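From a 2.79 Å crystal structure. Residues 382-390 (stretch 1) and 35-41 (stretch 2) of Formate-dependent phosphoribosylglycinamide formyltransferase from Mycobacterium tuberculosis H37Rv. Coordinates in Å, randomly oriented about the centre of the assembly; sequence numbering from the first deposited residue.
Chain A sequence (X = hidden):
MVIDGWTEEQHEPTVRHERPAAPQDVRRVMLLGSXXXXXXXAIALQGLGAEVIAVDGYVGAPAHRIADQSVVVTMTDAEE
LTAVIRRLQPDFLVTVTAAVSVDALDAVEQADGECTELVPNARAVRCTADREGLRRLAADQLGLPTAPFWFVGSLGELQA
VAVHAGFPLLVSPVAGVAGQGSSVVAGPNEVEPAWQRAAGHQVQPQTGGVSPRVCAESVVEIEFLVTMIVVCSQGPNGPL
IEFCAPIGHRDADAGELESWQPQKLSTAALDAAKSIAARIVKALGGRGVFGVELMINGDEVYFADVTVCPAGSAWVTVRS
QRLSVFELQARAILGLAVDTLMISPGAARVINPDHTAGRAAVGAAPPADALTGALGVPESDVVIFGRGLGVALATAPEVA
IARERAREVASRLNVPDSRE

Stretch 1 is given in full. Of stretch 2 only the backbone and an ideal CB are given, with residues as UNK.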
# COMPACT_ATOMS: atom_id res chain seq x y z
N VAL A 382 -4.92 9.46 1.30
CA VAL A 382 -6.28 9.26 0.75
C VAL A 382 -6.24 8.12 -0.27
O VAL A 382 -5.21 7.87 -0.77
CB VAL A 382 -6.75 10.60 0.17
CG1 VAL A 382 -7.54 10.50 -1.10
CG2 VAL A 382 -7.53 11.39 1.17
N VAL A 383 -7.32 7.36 -0.39
CA VAL A 383 -7.47 6.30 -1.41
C VAL A 383 -8.81 6.56 -2.10
O VAL A 383 -9.79 6.33 -1.48
CB VAL A 383 -7.45 4.90 -0.78
CG1 VAL A 383 -7.25 3.83 -1.82
CG2 VAL A 383 -6.39 4.77 0.28
N ILE A 384 -8.80 7.06 -3.33
CA ILE A 384 -10.01 7.40 -4.12
C ILE A 384 -10.47 6.15 -4.85
O ILE A 384 -9.62 5.47 -5.36
CB ILE A 384 -9.71 8.55 -5.09
CG1 ILE A 384 -9.35 9.79 -4.29
CG2 ILE A 384 -10.88 8.84 -5.99
CD1 ILE A 384 -10.20 9.89 -3.11
N PHE A 385 -11.77 5.90 -4.96
CA PHE A 385 -12.18 4.59 -5.51
C PHE A 385 -13.38 4.59 -6.45
O PHE A 385 -13.92 3.49 -6.58
CB PHE A 385 -12.54 3.67 -4.35
CG PHE A 385 -11.41 2.78 -3.92
CD1 PHE A 385 -10.61 2.15 -4.86
CD2 PHE A 385 -11.13 2.60 -2.58
CE1 PHE A 385 -9.55 1.35 -4.48
CE2 PHE A 385 -10.07 1.80 -2.21
CZ PHE A 385 -9.29 1.17 -3.15
N GLY A 386 -13.80 5.67 -7.10
CA GLY A 386 -14.96 5.45 -7.98
C GLY A 386 -16.18 6.24 -7.53
O GLY A 386 -15.98 7.41 -7.19
N ARG A 387 -17.39 5.67 -7.50
CA ARG A 387 -18.37 6.67 -7.08
C ARG A 387 -18.66 6.50 -5.60
O ARG A 387 -18.98 5.40 -5.14
CB ARG A 387 -19.66 6.57 -7.90
CG ARG A 387 -20.32 5.20 -7.92
CD ARG A 387 -21.77 5.28 -8.40
NE ARG A 387 -21.88 5.85 -9.74
CZ ARG A 387 -23.03 6.05 -10.37
NH1 ARG A 387 -24.18 5.73 -9.79
NH2 ARG A 387 -23.04 6.57 -11.59
N GLY A 388 -18.51 7.59 -4.84
CA GLY A 388 -18.83 7.58 -3.43
C GLY A 388 -17.91 6.76 -2.56
O GLY A 388 -18.13 6.71 -1.34
N LEU A 389 -16.88 6.12 -3.11
CA LEU A 389 -15.96 5.32 -2.31
C LEU A 389 -14.64 6.07 -2.17
O LEU A 389 -14.01 6.44 -3.18
CB LEU A 389 -15.73 3.94 -2.93
CG LEU A 389 -15.52 2.81 -1.90
CD1 LEU A 389 -14.15 2.85 -1.25
CD2 LEU A 389 -16.60 2.88 -0.82
N GLY A 390 -14.23 6.30 -0.93
CA GLY A 390 -12.93 6.87 -0.64
C GLY A 390 -12.58 6.61 0.80
O GLY A 390 -13.46 6.41 1.64
N UNK A 35 -13.92 -6.37 -5.67
CA UNK A 35 -14.30 -5.04 -5.17
C UNK A 35 -13.07 -4.23 -4.76
O UNK A 35 -11.97 -4.57 -5.11
CB UNK A 35 -15.26 -5.17 -3.98
N UNK A 36 -13.27 -3.20 -3.96
CA UNK A 36 -12.14 -2.31 -3.67
C UNK A 36 -10.97 -3.00 -3.00
O UNK A 36 -9.90 -2.88 -3.54
CB UNK A 36 -12.61 -1.16 -2.78
N UNK A 37 -10.97 -3.81 -1.75
CA UNK A 37 -9.89 -4.50 -1.03
C UNK A 37 -9.31 -5.63 -1.85
O UNK A 37 -8.13 -5.98 -1.69
CB UNK A 37 -10.40 -5.04 0.31
N UNK A 38 -10.12 -6.22 -2.73
CA UNK A 38 -9.63 -7.16 -3.72
C UNK A 38 -8.55 -6.53 -4.61
O UNK A 38 -7.61 -7.21 -5.03
CB UNK A 38 -10.79 -7.67 -4.58
N UNK A 39 -8.65 -5.22 -4.88
CA UNK A 39 -7.64 -4.59 -5.73
C UNK A 39 -6.32 -4.42 -5.00
O UNK A 39 -5.25 -4.69 -5.56
CB UNK A 39 -8.14 -3.23 -6.23
N UNK A 40 -6.36 -3.98 -3.75
CA UNK A 40 -5.14 -3.78 -2.99
C UNK A 40 -4.44 -5.11 -2.72
O UNK A 40 -3.23 -5.24 -2.92
CB UNK A 40 -5.45 -3.06 -1.67
N UNK A 41 -5.20 -6.12 -2.27
CA UNK A 41 -4.66 -7.46 -2.15
C UNK A 41 -3.98 -7.90 -3.44
O UNK A 41 -2.94 -8.57 -3.40
CB UNK A 41 -5.77 -8.45 -1.77

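Stretch 1 meets stretch 2 mainly through Phe-385, whose ring reaches toward the start of the second stretch, flanked by Val-383 and Leu-389. Position 35 has phi/psi of -88/-161 and a CB with nothing of stretch 1 within 5.5 Å, so this contact sets little constraint there and many side chains would serve. The deposited residue is Ala-35, which makes no contact with stretch 1.

Position 36 is the most tightly defined. The CA of position 36 lies 7.1 Å from the CA of Phe-385. The ideal CB of position 36 points toward stretch 1, 3.9 Å from Phe-385 CE2 and 4.6 Å from Leu-389 CD1. A side chain with methylene or methyl groups to lay on the aromatic ring would suit it, whether aliphatic or a longer polar chain with an aliphatic stem. It is Glu-36. With chi1 at -81° (m), Glu-36 CG sits over one face of the ring, 3.4 Å from the centroid of the Phe-385 ring and 20° off the normal, a CH-pi contact. The carboxylate continues past the ring, and Glu-36 CD packs 4.1 Å from Leu-389 CG. No hydrogen bond rewards the acid group here: Glu-36 OE2 lies 3.2 Å from Phe-385 O, but both are acceptors.

Position 37 directs its CB away from stretch 1, and its phi of -65° is compatible with proline as with many other residues. Pro-37 occupies it without touching stretch 1. Position 38 is likewise out of reach and free of demands from this contact; it is Ser-38, its OG hydrogen-bonded to a residue adjoining one of the stretches.

Position 39 points toward stretch 1 from farther back, the ideal CB of position 39 being 5.1 Å from Phe-385 CE1. A long side chain, aliphatic or basic, could reach the CE1 corner of the ring. Arg-39, with chi1 to chi3 all t, brings Arg-39 NH1 to 4.1 Å from Phe-385 CE1, at an oblique angle.

At position 40 the CB again points toward stretch 1, but nothing lies within 5.5 Å of it, so only a side chain of some length can reach Phe-385 and Val-383; methionine, glutamine or glutamate would all be plausible. Glu-40 places OE2 at the ring edge, 3.4 Å from Phe-385 CZ, where the ring hydrogens present partial positive charge, and 3.9 Å from Val-383 CG1. Glu-40 OE2 also forms a salt bridge with Arg-39 NH1 at 3.1 Å.

Position 41 is out of reach, leaving its identity open; Leu-41 makes no contact with stretch 1.

Stretch 2 35-41: AEPSREL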
# COMPACT_ATOMS: atom_id res chain seq x y z
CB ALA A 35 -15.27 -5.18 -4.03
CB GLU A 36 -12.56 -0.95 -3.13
CG GLU A 36 -12.97 -0.04 -4.26
CD GLU A 36 -14.45 -0.09 -4.59
OE1 GLU A 36 -15.17 -0.81 -3.90
OE2 GLU A 36 -14.86 0.59 -5.53
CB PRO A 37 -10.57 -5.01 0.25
CG PRO A 37 -11.80 -4.21 0.39
CD PRO A 37 -12.25 -3.92 -1.02
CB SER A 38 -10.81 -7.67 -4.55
OG SER A 38 -10.46 -8.78 -5.35
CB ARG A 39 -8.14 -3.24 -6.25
CG ARG A 39 -7.07 -2.46 -6.99
CD ARG A 39 -7.47 -1.04 -7.38
NE ARG A 39 -6.34 -0.31 -7.96
CZ ARG A 39 -5.58 0.55 -7.28
NH1 ARG A 39 -5.83 0.80 -6.00
NH2 ARG A 39 -4.56 1.16 -7.89
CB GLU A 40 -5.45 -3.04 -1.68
CG GLU A 40 -6.28 -1.77 -1.87
CD GLU A 40 -5.44 -0.57 -2.31
OE1 GLU A 40 -4.23 -0.55 -1.98
OE2 GLU A 40 -5.98 0.34 -2.98
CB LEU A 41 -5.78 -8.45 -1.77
CG LEU A 41 -5.37 -9.92 -1.70
CD1 LEU A 41 -4.18 -10.08 -0.77
CD2 LEU A 41 -6.51 -10.91 -1.30
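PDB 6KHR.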